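Local coordinates for Udp-n-acetylglucosamine pyrophosphorylase (Trypanosoma brucei, PDB 4BQH), which probably catalyses the joining of UTP and N-acetyl-alpha-D-glucosamine 1-phosphate into UDP-N-acetyl-alpha-D-glucosamine, with release of diphosphate, at residues L285-D290 with V305-P310; I273-I278 with G295-E300; N353-S358 with V428-E433; E153-R158 with V174-M179; Q159-S164 with V508-E513. One frame throughout, in Å; residues are numbered along the deposited sequence.

Contact 1: residues L285-D290 with V305-P310; sequences LANVAD and VVKTCP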
# COMPACT_ATOMS: atom_id res chain seq x y z
N LEU A 285 -1.88 3.05 -10.44
CA LEU A 285 -1.98 4.50 -10.40
C LEU A 285 -1.46 5.14 -9.09
O LEU A 285 -1.72 6.31 -8.83
CB LEU A 285 -3.43 4.94 -10.62
CG LEU A 285 -3.99 4.99 -12.05
CD1 LEU A 285 -3.56 3.87 -12.98
CD2 LEU A 285 -5.50 5.04 -11.89
N ALA A 286 -0.69 4.38 -8.33
CA ALA A 286 -0.30 4.80 -6.98
C ALA A 286 0.48 6.11 -7.03
O ALA A 286 1.42 6.25 -7.82
CB ALA A 286 0.52 3.73 -6.30
N ASN A 287 0.03 7.08 -6.23
CA ASN A 287 0.70 8.36 -6.18
C ASN A 287 1.78 8.24 -5.10
O ASN A 287 1.57 8.56 -3.92
CB ASN A 287 -0.31 9.46 -5.90
CG ASN A 287 0.27 10.84 -6.09
OD1 ASN A 287 1.47 11.00 -6.27
ND2 ASN A 287 -0.58 11.85 -6.06
N VAL A 288 2.93 7.74 -5.53
CA VAL A 288 4.02 7.33 -4.64
C VAL A 288 4.81 8.55 -4.15
O VAL A 288 5.24 9.39 -4.95
CB VAL A 288 4.97 6.35 -5.37
CG1 VAL A 288 6.15 5.97 -4.49
CG2 VAL A 288 4.20 5.12 -5.81
N ALA A 289 5.01 8.63 -2.83
CA ALA A 289 5.61 9.81 -2.18
C ALA A 289 4.87 11.09 -2.57
O ALA A 289 5.45 12.07 -3.03
CB ALA A 289 7.12 9.90 -2.47
N ASP A 290 3.54 11.07 -2.42
CA ASP A 290 2.69 12.18 -2.83
C ASP A 290 2.94 13.38 -1.92
O ASP A 290 2.60 13.31 -0.74
CB ASP A 290 1.22 11.72 -2.69
CG ASP A 290 0.22 12.79 -3.00
OD1 ASP A 290 0.57 13.95 -3.28
OD2 ASP A 290 -1.00 12.46 -2.97
N VAL A 305 -3.30 9.83 8.05
CA VAL A 305 -4.15 10.37 6.98
C VAL A 305 -4.50 9.21 6.07
O VAL A 305 -3.62 8.43 5.71
CB VAL A 305 -3.45 11.46 6.14
CG1 VAL A 305 -4.44 12.08 5.18
CG2 VAL A 305 -2.89 12.56 7.05
N VAL A 306 -5.80 9.07 5.75
CA VAL A 306 -6.22 8.06 4.79
C VAL A 306 -6.69 8.72 3.50
O VAL A 306 -7.33 9.81 3.51
CB VAL A 306 -7.34 7.13 5.33
CG1 VAL A 306 -6.84 6.42 6.60
CG2 VAL A 306 -8.61 7.93 5.63
N LYS A 307 -6.35 8.08 2.38
CA LYS A 307 -6.97 8.49 1.12
C LYS A 307 -8.22 7.68 0.87
O LYS A 307 -8.24 6.47 1.08
CB LYS A 307 -6.02 8.29 -0.06
CG LYS A 307 -5.07 9.45 -0.23
CD LYS A 307 -4.25 9.20 -1.50
CE LYS A 307 -3.31 10.37 -1.75
NZ LYS A 307 -2.31 10.02 -2.81
N THR A 308 -9.25 8.34 0.37
CA THR A 308 -10.55 7.71 0.12
C THR A 308 -11.08 8.24 -1.20
O THR A 308 -10.61 9.28 -1.67
CB THR A 308 -11.55 8.04 1.23
OG1 THR A 308 -11.68 9.47 1.35
CG2 THR A 308 -11.05 7.48 2.57
N CYS A 309 -12.04 7.53 -1.78
CA CYS A 309 -12.68 7.96 -3.03
C CYS A 309 -14.21 7.89 -2.87
O CYS A 309 -14.70 7.03 -2.13
CB CYS A 309 -12.26 7.01 -4.17
SG CYS A 309 -10.50 7.15 -4.55
N PRO A 310 -14.96 8.74 -3.59
CA PRO A 310 -16.41 8.53 -3.62
C PRO A 310 -16.74 7.11 -4.13
O PRO A 310 -16.02 6.56 -4.98
CB PRO A 310 -16.91 9.57 -4.64
CG PRO A 310 -15.78 10.52 -4.87
CD PRO A 310 -14.51 9.83 -4.48
O HOH W 1 -1.20 7.52 -2.57

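Contact 2: residues I273-I278 with G295-E300; sequences IAYVQI and GYAIEE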
# COMPACT_ATOMS: atom_id res chain seq x y z
N ILE A 273 13.21 9.29 9.85
CA ILE A 273 11.91 9.15 9.19
C ILE A 273 10.79 9.67 10.11
O ILE A 273 10.73 9.31 11.29
CB ILE A 273 11.61 7.68 8.82
CG1 ILE A 273 12.61 7.18 7.77
CG2 ILE A 273 10.15 7.48 8.36
CD1 ILE A 273 12.54 7.91 6.44
N ALA A 274 9.94 10.52 9.55
CA ALA A 274 8.81 11.09 10.28
C ALA A 274 7.49 10.48 9.84
O ALA A 274 6.56 10.38 10.66
CB ALA A 274 8.75 12.60 10.09
N TYR A 275 7.36 10.12 8.56
CA TYR A 275 6.11 9.54 8.04
C TYR A 275 6.39 8.36 7.15
O TYR A 275 7.38 8.35 6.42
CB TYR A 275 5.30 10.55 7.22
CG TYR A 275 4.92 11.76 8.04
CD1 TYR A 275 3.76 11.76 8.81
CD2 TYR A 275 5.76 12.87 8.06
CE1 TYR A 275 3.43 12.90 9.59
CE2 TYR A 275 5.47 13.98 8.83
CZ TYR A 275 4.31 14.00 9.57
OH TYR A 275 4.05 15.14 10.33
N VAL A 276 5.47 7.40 7.17
CA VAL A 276 5.52 6.21 6.33
C VAL A 276 4.24 6.20 5.49
O VAL A 276 3.14 6.16 6.05
CB VAL A 276 5.57 4.92 7.20
CG1 VAL A 276 5.67 3.68 6.31
CG2 VAL A 276 6.76 4.93 8.16
N GLN A 277 4.40 6.29 4.17
CA GLN A 277 3.26 6.14 3.28
C GLN A 277 3.15 4.66 2.92
O GLN A 277 4.16 4.02 2.64
CB GLN A 277 3.46 6.95 2.01
CG GLN A 277 2.24 6.86 1.09
CD GLN A 277 2.39 7.68 -0.20
OE1 GLN A 277 3.40 8.35 -0.41
NE2 GLN A 277 1.39 7.61 -1.08
N ILE A 278 1.94 4.11 2.97
CA ILE A 278 1.76 2.67 2.78
C ILE A 278 0.85 2.45 1.58
O ILE A 278 -0.19 3.10 1.47
CB ILE A 278 1.13 2.00 4.02
CG1 ILE A 278 2.04 2.24 5.23
CG2 ILE A 278 0.94 0.50 3.79
CD1 ILE A 278 1.34 2.15 6.55
N GLY A 295 2.25 16.88 2.78
CA GLY A 295 2.06 18.27 3.25
C GLY A 295 0.80 18.41 4.09
O GLY A 295 0.80 19.07 5.14
N TYR A 296 -0.27 17.74 3.65
CA TYR A 296 -1.52 17.73 4.42
C TYR A 296 -1.31 17.11 5.80
O TYR A 296 -1.77 17.66 6.81
CB TYR A 296 -2.58 16.94 3.64
CG TYR A 296 -3.97 16.90 4.24
CD1 TYR A 296 -4.67 18.08 4.59
CD2 TYR A 296 -4.61 15.68 4.39
CE1 TYR A 296 -5.97 18.00 5.11
CE2 TYR A 296 -5.90 15.59 4.92
CZ TYR A 296 -6.56 16.73 5.28
OH TYR A 296 -7.84 16.56 5.77
N ALA A 297 -0.61 15.98 5.87
CA ALA A 297 -0.37 15.37 7.18
C ALA A 297 0.40 16.33 8.09
O ALA A 297 0.07 16.48 9.26
CB ALA A 297 0.40 14.06 7.03
N ILE A 298 1.41 16.99 7.53
CA ILE A 298 2.27 17.87 8.31
C ILE A 298 1.49 19.09 8.82
O ILE A 298 1.55 19.42 10.03
CB ILE A 298 3.50 18.29 7.51
CG1 ILE A 298 4.44 17.07 7.38
CG2 ILE A 298 4.25 19.44 8.22
CD1 ILE A 298 5.56 17.23 6.37
N GLU A 299 0.76 19.74 7.92
CA GLU A 299 0.04 20.97 8.27
C GLU A 299 -1.13 20.70 9.20
O GLU A 299 -1.45 21.55 10.06
CB GLU A 299 -0.38 21.74 6.99
CG GLU A 299 0.83 22.29 6.22
CD GLU A 299 1.66 23.33 6.99
OE1 GLU A 299 1.10 24.12 7.77
OE2 GLU A 299 2.89 23.34 6.84
N GLU A 300 -1.71 19.49 9.12
CA GLU A 300 -2.81 19.08 10.03
C GLU A 300 -2.34 18.55 11.39
O GLU A 300 -3.14 18.38 12.31
CB GLU A 300 -3.72 18.02 9.36
CG GLU A 300 -4.46 18.56 8.14
CD GLU A 300 -5.51 19.65 8.45
OE1 GLU A 300 -6.19 19.57 9.50
OE2 GLU A 300 -5.66 20.58 7.65
O HOH W 2 1.91 15.24 11.92

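Contact 3: residues N353-S358 with V428-E433; sequences NCANIS and VDRDDE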
# COMPACT_ATOMS: atom_id res chain seq x y z
N ASN A 353 -19.64 8.05 1.93
CA ASN A 353 -19.09 8.21 0.58
C ASN A 353 -17.56 8.32 0.57
O ASN A 353 -16.97 8.82 -0.37
CB ASN A 353 -19.72 9.46 -0.07
CG ASN A 353 -19.61 9.44 -1.59
OD1 ASN A 353 -19.69 8.37 -2.21
ND2 ASN A 353 -19.48 10.62 -2.18
N CYS A 354 -16.91 7.83 1.63
CA CYS A 354 -15.43 7.82 1.65
C CYS A 354 -14.97 6.38 1.61
O CYS A 354 -14.78 5.75 2.65
CB CYS A 354 -14.89 8.53 2.89
SG CYS A 354 -15.28 10.30 2.91
N ALA A 355 -14.84 5.84 0.40
CA ALA A 355 -14.42 4.44 0.22
C ALA A 355 -12.92 4.23 0.46
O ALA A 355 -12.08 5.02 0.01
CB ALA A 355 -14.81 3.94 -1.17
N ASN A 356 -12.61 3.14 1.16
CA ASN A 356 -11.25 2.78 1.50
C ASN A 356 -10.47 2.26 0.29
O ASN A 356 -10.81 1.22 -0.25
CB ASN A 356 -11.30 1.71 2.61
CG ASN A 356 -9.92 1.27 3.04
OD1 ASN A 356 -8.96 2.04 2.96
ND2 ASN A 356 -9.80 0.02 3.47
N ILE A 357 -9.43 2.98 -0.14
CA ILE A 357 -8.57 2.50 -1.23
C ILE A 357 -7.20 1.99 -0.72
O ILE A 357 -6.25 1.80 -1.49
CB ILE A 357 -8.42 3.53 -2.38
CG1 ILE A 357 -7.74 4.82 -1.90
CG2 ILE A 357 -9.79 3.84 -3.00
CD1 ILE A 357 -7.04 5.59 -3.01
N SER A 358 -7.12 1.73 0.58
CA SER A 358 -5.92 1.17 1.23
C SER A 358 -4.67 1.97 0.89
O SER A 358 -3.64 1.42 0.48
CB SER A 358 -5.73 -0.32 0.89
OG SER A 358 -6.94 -0.99 1.15
N VAL A 428 -9.88 11.77 -2.74
CA VAL A 428 -9.15 11.97 -3.99
C VAL A 428 -9.94 11.41 -5.18
O VAL A 428 -10.92 10.70 -5.02
CB VAL A 428 -7.72 11.34 -3.96
CG1 VAL A 428 -6.87 11.97 -2.87
CG2 VAL A 428 -7.77 9.81 -3.79
N ASP A 429 -9.46 11.76 -6.37
CA ASP A 429 -10.03 11.39 -7.64
C ASP A 429 -9.64 9.95 -7.99
O ASP A 429 -8.48 9.69 -8.30
CB ASP A 429 -9.46 12.40 -8.67
CG ASP A 429 -10.25 12.47 -9.94
OD1 ASP A 429 -10.66 11.40 -10.46
OD2 ASP A 429 -10.42 13.64 -10.45
N ARG A 430 -10.60 9.02 -7.98
CA ARG A 430 -10.30 7.60 -8.13
C ARG A 430 -9.52 7.33 -9.41
O ARG A 430 -8.56 6.57 -9.43
CB ARG A 430 -11.59 6.76 -8.12
CG ARG A 430 -11.33 5.25 -8.23
CD ARG A 430 -12.63 4.48 -8.45
NE ARG A 430 -13.57 4.66 -7.34
CZ ARG A 430 -14.08 3.66 -6.60
NH1 ARG A 430 -13.73 2.40 -6.82
NH2 ARG A 430 -14.94 3.95 -5.63
N ASP A 431 -9.95 7.97 -10.48
CA ASP A 431 -9.37 7.69 -11.77
C ASP A 431 -7.94 8.23 -11.92
O ASP A 431 -7.27 7.88 -12.88
CB ASP A 431 -10.30 8.17 -12.89
CG ASP A 431 -11.54 7.28 -13.03
OD1 ASP A 431 -11.80 6.41 -12.17
OD2 ASP A 431 -12.25 7.44 -14.02
N ASP A 432 -7.49 9.04 -10.96
CA ASP A 432 -6.11 9.53 -10.94
C ASP A 432 -5.24 8.73 -9.96
O ASP A 432 -4.00 8.82 -10.00
CB ASP A 432 -6.07 11.02 -10.53
CG ASP A 432 -6.64 11.95 -11.60
OD1 ASP A 432 -6.66 11.57 -12.81
OD2 ASP A 432 -7.03 13.08 -11.24
N GLU A 433 -5.87 7.94 -9.09
CA GLU A 433 -5.21 7.49 -7.87
C GLU A 433 -5.34 6.00 -7.58
O GLU A 433 -4.60 5.48 -6.77
CB GLU A 433 -5.76 8.28 -6.68
CG GLU A 433 -5.44 9.78 -6.68
CD GLU A 433 -4.20 10.13 -5.86
OE1 GLU A 433 -3.81 9.34 -5.00
OE2 GLU A 433 -3.64 11.22 -6.07

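Contact 4: residues E153-R158 with V174-M179; sequences EKIRRR and VQLLVM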
# COMPACT_ATOMS: atom_id res chain seq x y z
N GLU A 153 10.69 4.25 -10.08
CA GLU A 153 10.87 5.41 -10.92
C GLU A 153 10.05 6.59 -10.42
O GLU A 153 10.49 7.73 -10.51
CB GLU A 153 10.52 5.07 -12.37
CG GLU A 153 11.60 4.25 -13.01
CD GLU A 153 11.34 3.93 -14.47
OE1 GLU A 153 10.31 4.37 -15.03
OE2 GLU A 153 12.18 3.22 -15.06
N LYS A 154 8.86 6.33 -9.85
CA LYS A 154 8.10 7.41 -9.24
C LYS A 154 8.88 8.02 -8.07
O LYS A 154 8.93 9.24 -7.92
CB LYS A 154 6.72 6.93 -8.78
CG LYS A 154 5.77 6.64 -9.96
CD LYS A 154 4.48 5.94 -9.50
CE LYS A 154 3.47 5.81 -10.64
NZ LYS A 154 2.24 5.07 -10.19
N ILE A 155 9.54 7.18 -7.27
CA ILE A 155 10.33 7.69 -6.15
C ILE A 155 11.46 8.55 -6.69
O ILE A 155 11.69 9.67 -6.21
CB ILE A 155 10.91 6.56 -5.30
CG1 ILE A 155 9.78 5.87 -4.54
CG2 ILE A 155 12.02 7.06 -4.36
CD1 ILE A 155 10.19 4.65 -3.75
N ARG A 156 12.17 8.02 -7.68
CA ARG A 156 13.29 8.79 -8.28
C ARG A 156 12.84 10.16 -8.80
O ARG A 156 13.54 11.18 -8.62
CB ARG A 156 13.96 7.98 -9.39
CG ARG A 156 14.84 6.86 -8.84
CD ARG A 156 15.17 5.81 -9.88
NE ARG A 156 15.95 6.43 -10.94
CZ ARG A 156 16.05 5.95 -12.17
NH1 ARG A 156 15.47 4.80 -12.50
NH2 ARG A 156 16.76 6.63 -13.06
N ARG A 157 11.70 10.20 -9.47
CA ARG A 157 11.19 11.46 -9.98
C ARG A 157 10.80 12.46 -8.86
O ARG A 157 11.15 13.65 -8.93
CB ARG A 157 10.04 11.22 -10.97
CG ARG A 157 9.53 12.48 -11.62
CD ARG A 157 10.58 13.18 -12.48
NE ARG A 157 9.97 14.39 -12.99
CZ ARG A 157 10.56 15.56 -13.14
NH1 ARG A 157 11.84 15.71 -12.81
NH2 ARG A 157 9.86 16.57 -13.62
N ARG A 158 10.09 11.97 -7.85
CA ARG A 158 9.71 12.81 -6.71
C ARG A 158 11.00 13.36 -6.00
O ARG A 158 11.04 14.52 -5.57
CB ARG A 158 8.82 12.04 -5.72
CG ARG A 158 7.37 11.80 -6.21
CD ARG A 158 6.52 13.06 -6.31
NE ARG A 158 5.14 12.70 -6.67
CZ ARG A 158 4.20 13.54 -7.07
NH1 ARG A 158 4.46 14.82 -7.22
NH2 ARG A 158 2.96 13.09 -7.32
N VAL A 174 13.94 8.99 -0.36
CA VAL A 174 12.77 8.33 0.24
C VAL A 174 13.21 6.88 0.56
O VAL A 174 13.66 6.16 -0.34
CB VAL A 174 11.61 8.30 -0.77
CG1 VAL A 174 10.46 7.42 -0.24
CG2 VAL A 174 11.13 9.71 -1.09
N GLN A 175 13.10 6.44 1.82
CA GLN A 175 13.43 5.04 2.15
C GLN A 175 12.33 4.14 1.62
O GLN A 175 11.15 4.42 1.88
CB GLN A 175 13.57 4.85 3.66
CG GLN A 175 14.64 5.74 4.29
CD GLN A 175 16.03 5.42 3.78
OE1 GLN A 175 16.39 4.25 3.62
NE2 GLN A 175 16.82 6.46 3.49
N LEU A 176 12.71 3.11 0.87
CA LEU A 176 11.75 2.18 0.30
C LEU A 176 11.76 0.93 1.17
O LEU A 176 12.80 0.29 1.38
CB LEU A 176 12.13 1.82 -1.15
CG LEU A 176 11.18 0.82 -1.83
CD1 LEU A 176 9.75 1.34 -1.86
CD2 LEU A 176 11.64 0.51 -3.24
N LEU A 177 10.58 0.58 1.68
CA LEU A 177 10.42 -0.59 2.54
C LEU A 177 9.58 -1.58 1.76
O LEU A 177 8.43 -1.27 1.42
CB LEU A 177 9.67 -0.16 3.82
CG LEU A 177 10.04 1.17 4.48
CD1 LEU A 177 9.20 1.35 5.74
CD2 LEU A 177 11.53 1.20 4.77
N VAL A 178 10.16 -2.73 1.44
CA VAL A 178 9.46 -3.70 0.61
C VAL A 178 9.01 -4.85 1.52
O VAL A 178 9.84 -5.61 2.02
CB VAL A 178 10.39 -4.23 -0.52
CG1 VAL A 178 9.67 -5.27 -1.38
CG2 VAL A 178 10.86 -3.06 -1.36
N MET A 179 7.70 -4.95 1.76
CA MET A 179 7.20 -5.94 2.70
C MET A 179 6.86 -7.24 1.99
O MET A 179 5.81 -7.39 1.38
CB MET A 179 6.01 -5.44 3.54
CG MET A 179 5.80 -6.40 4.73
SD MET A 179 4.49 -5.83 5.83
CE MET A 179 3.06 -6.35 4.92

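Contact 5: residues Q159-S164 with V508-E513; sequences QEIAES and VSVGGE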
# COMPACT_ATOMS: atom_id res chain seq x y z
N GLN A 159 12.02 12.52 -5.88
CA GLN A 159 13.30 12.92 -5.25
C GLN A 159 13.95 14.03 -6.07
O GLN A 159 14.44 15.03 -5.53
CB GLN A 159 14.26 11.72 -5.17
CG GLN A 159 13.93 10.75 -4.02
CD GLN A 159 14.81 9.51 -4.02
OE1 GLN A 159 14.79 8.72 -3.08
NE2 GLN A 159 15.63 9.36 -5.08
N GLU A 160 13.95 13.84 -7.39
CA GLU A 160 14.50 14.84 -8.32
C GLU A 160 13.78 16.18 -8.24
O GLU A 160 14.44 17.23 -8.24
CB GLU A 160 14.48 14.25 -9.75
CG GLU A 160 15.07 15.13 -10.84
CD GLU A 160 14.87 14.54 -12.22
OE1 GLU A 160 14.10 13.55 -12.38
OE2 GLU A 160 15.51 15.05 -13.16
N ILE A 161 12.44 16.17 -8.17
CA ILE A 161 11.69 17.43 -8.03
C ILE A 161 11.98 18.12 -6.69
O ILE A 161 12.21 19.33 -6.66
CB ILE A 161 10.15 17.23 -8.23
CG1 ILE A 161 9.84 16.71 -9.65
CG2 ILE A 161 9.41 18.54 -8.00
CD1 ILE A 161 8.42 16.18 -9.79
N ALA A 162 12.02 17.34 -5.60
CA ALA A 162 12.35 17.89 -4.28
C ALA A 162 13.70 18.63 -4.34
O ALA A 162 13.83 19.75 -3.80
CB ALA A 162 12.37 16.78 -3.23
N GLU A 163 14.68 18.03 -5.02
CA GLU A 163 16.04 18.62 -5.15
C GLU A 163 16.02 19.90 -5.99
O GLU A 163 16.74 20.88 -5.68
CB GLU A 163 17.00 17.59 -5.77
CG GLU A 163 17.45 16.50 -4.82
CD GLU A 163 17.97 15.25 -5.52
OE1 GLU A 163 18.13 15.24 -6.76
OE2 GLU A 163 18.24 14.25 -4.82
N SER A 164 15.22 19.89 -7.05
CA SER A 164 15.09 21.06 -7.92
C SER A 164 14.49 22.26 -7.17
O SER A 164 14.86 23.41 -7.43
CB SER A 164 14.25 20.73 -9.16
OG SER A 164 12.86 20.85 -8.87
N VAL A 508 9.78 11.00 -16.62
CA VAL A 508 9.40 12.31 -17.19
C VAL A 508 8.47 13.12 -16.29
O VAL A 508 8.73 14.30 -16.02
CB VAL A 508 8.79 12.17 -18.60
CG1 VAL A 508 8.38 13.52 -19.15
CG2 VAL A 508 9.81 11.52 -19.52
N SER A 509 7.38 12.49 -15.84
CA SER A 509 6.34 13.22 -15.13
C SER A 509 5.64 12.31 -14.15
O SER A 509 5.28 11.19 -14.50
CB SER A 509 5.29 13.71 -16.11
OG SER A 509 4.48 14.71 -15.55
N VAL A 510 5.42 12.81 -12.93
CA VAL A 510 4.59 12.09 -11.95
C VAL A 510 3.31 12.85 -11.63
O VAL A 510 2.39 12.27 -11.04
CB VAL A 510 5.32 11.81 -10.62
CG1 VAL A 510 6.31 10.65 -10.77
CG2 VAL A 510 5.98 13.07 -10.07
N GLY A 511 3.23 14.12 -12.01
CA GLY A 511 2.01 14.88 -11.77
C GLY A 511 1.60 15.83 -12.87
O GLY A 511 0.81 16.74 -12.62
N GLY A 512 2.12 15.63 -14.08
CA GLY A 512 1.79 16.55 -15.18
C GLY A 512 2.86 17.58 -15.49
O GLY A 512 2.78 18.25 -16.51
N GLU A 513 3.85 17.70 -14.63
CA GLU A 513 5.01 18.59 -14.84
C GLU A 513 6.04 17.99 -15.81
O GLU A 513 6.06 16.78 -16.07
CB GLU A 513 5.69 18.86 -13.48
CG GLU A 513 6.75 17.84 -13.06
CD GLU A 513 6.20 16.44 -12.78
OE1 GLU A 513 4.99 16.29 -12.53
OE2 GLU A 513 6.99 15.48 -12.80

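Contact 1: residues L285-D290 with V305-P310
The backbones of loop 285-290 and segment 305-310 (strand 305-309) stay well apart, N287 and K307 being the nearest pair with their CA atoms 10.6 Å from each other, and the gap is spanned by one long side chain. K307 runs out straight from CG to NZ and delivers its ammonium group to the inside of the loop, where NZ lies 2.8 Å from OD2 of D290. This is a hydrogen-bonded salt bridge, taken on the anti lone pair of OD2, the one turned away from the other carboxylate oxygen. OD1 of D290 caps the start of helix 291-300 through the backbone N of V292, so the two oxygens have separate duties. N287 sits at the centre of an inverse gamma turn and crosses the lysine at about a right angle, its CB 3.7 Å from NZ. Its amide is engaged elsewhere, OD1 by R158 and ND2 by E433. Water 1 accepts from K307 NZ at 2.7 Å and donates to the carbonyl O of N287 at 3.3 Å. Three acceptors, D290, E433 and the water, meet the buried ammonium, which would probably stabilise its charged form and tie the loop electrostatically to the sheet.

Contact 2: residues I273-I278 with G295-E300
Y275 reaches from strand 275-278 towards helix 295-300 and meets it obliquely, with the outer end of its ring against I298 and one flank near A297. The nearest CA atoms, those of Y275 and A297, are 8.8 Å apart, and the ring bridges most of that distance. CB of the tyrosine already points to the helix, and with CG anti to the carbonyl carbon (chi1 -60°) the ring continues that way. CG1 of I298 is the main point of contact: it comes within 3.5 Å of Y275 OH and 3.6 Å of Y275 CE2, while CD1 of I298 follows at 4.1 Å from the same CE2. On the other ring flank, CB of A297 stands 4.1 Å from Y275 CE1, so the two helix residues meet the ring obliquely at CE1 and at CE2, on the two flanks of CZ. The hydroxyl is engaged by water 2, which lies in the ring plane 2.7 Å from Y275 OH and gives a weak bond to the carbonyl O of A297. L361 of the neighbouring strand 359-363 packs against both Y275 and A297, and I298 also meets helix 95-110. Helix 291-300 follows strand 275-280 and leads into strand 304-309, and both strands pair antiparallel with 359-363 between them. It is thus the connection of a beta-alpha-beta crossover that skips strand 359-363, within the alpha/beta sheet of the GT-A fold.

Contact 3: residues N353-S358 with V428-E433
A355 and I357 pack against V428 and R430 where the central mixed sheet of this GT-A-clan domain gives way to loops and a short helix. I357 carries the apolar part. Its CG1 is placed between the backbone N and the carbonyl carbon (chi1 63°), and CD1 at the end of the chain lies 4.4 Å from CG2 of V428 and 4.5 Å from the carbonyl O of E433. These are loose van der Waals contacts, without any hydrogen bond between the segments. At the other end, CB of A355 approaches NH2 of R430 obliquely at 4.5 Å. The guanidinium is occupied by other partners: NH1 forms a salt bridge with E316 and NH2 donates to the carbonyl O of P310, which together probably hold it beside the alanine methyl. Each segment is also shaped from within. The side chain of N356 makes an Asx turn, its OD1 accepting from the backbone N of S358 at 3.0 Å with the donor well above the carbonyl plane, just where the chain turns its corner. In 428-433, the backbone N of E433 bonds to the carbonyl O of R430 at 3.0 Å, part of a weakly bonded helical turn. Strand 304-309 runs between strand 355-357, its antiparallel neighbour, and the parallel strand 423-427; its residue C309 touches I357, V428 and R430, while D431 and D432 of the same turn meet helix 448-471.

Contact 4: residues E153-R158 with V174-M179
Helix segment 153-158 approaches segment 174-179 most closely at I155 and V174, whose CA atoms are 6.9 Å apart, and no hydrogen bond passes between the two. I155 is the helix residue that makes the contact, and it divides its branches between two residues of 174-179. CG2, anti to the backbone N, reaches CB of V174 at 3.8 Å. CG1 lies anti to the carbonyl carbon instead (chi1 -71°), and the extended chain beyond it brings CD1 to CD1 of L176, also at 3.8 Å. The isoleucine thus spans V174 and L176, which both point to the helix while Q175 between them points away. All three side chains are buried, and the contact is apolar throughout. V288 of the loop 285-290 adds to I155 from another side, and C152, one turn earlier on helix 147-166, covers L176. The helix stands in the chain between strands 114-119 and 175-180, which lie side by side and parallel in the sheet. Helix 147-166 is therefore the connection of a beta-alpha-beta crossover, the building unit of the Rossmann-like nucleotide-binding core in the GT-A fold.

Contact 5: residues Q159-S164 with V508-E513
Two torsions bring I161 and E513 together: the isoleucine holds CG1 anti to its carbonyl carbon (chi1 -62°) and extends CD1 outward from the helix, while the glutamate has CG between the backbone N and the carbonyl carbon (chi1 87°) and bends again at chi2, folding its carboxylate back over its own loop. They advance on each other from helix and loop. CD1 of I161 ends 3.4 Å from OE2 and 3.7 Å from CD of E513, and the same methyl lies 4.0 Å from CG2 of V510. An apolar tip thus rests on a carboxylate and a valine branch, without a hydrogen bond from 159-164 to 508-513. The carboxylate is held by the loop itself: OE2 accepts from the backbone N of V510 at 3.1 Å and OE1 from the backbone N of G511 at 2.8 Å, both on syn lone pairs. S509 closes the loop further, its OG donating to the carbonyl O of E513 at 2.7 Å and accepting from the backbone N of G512 in an ST motif. R157, one turn before I161, forms a salt bridge to OE2 through NE. Backbone N-H groups and an arginine converge on the E513 carboxylate, which would probably stabilise its negative charge, so the loop joins the helix by the salt bridge to R157 next to the small apolar contact of I161.

Overall arrangement
Contacts 1, 3 and 4 are buried, contact 2 is partly buried and contact 5 lies at the surface. Contacts 1 to 4 reach the central mixed sheet, whereas contacts 4 and 5 share helix 147-166, which meets loop 508-513, far along the chain. Their chemistry varies: contact 4 is wholly apolar, contact 2 adds a water at a tyrosine hydroxyl, contact 1 buries a salt bridge, contact 3 is loose packing beside a guanidinium bound elsewhere, and contact 5 sets an isoleucine methyl against a carboxylate. Contacts 1 and 3, with centres about 7 Å apart, are coupled by K307 and E433. Q277 links contact 2 to the loop of contact 1, which R158 and K154 connect to contact 4.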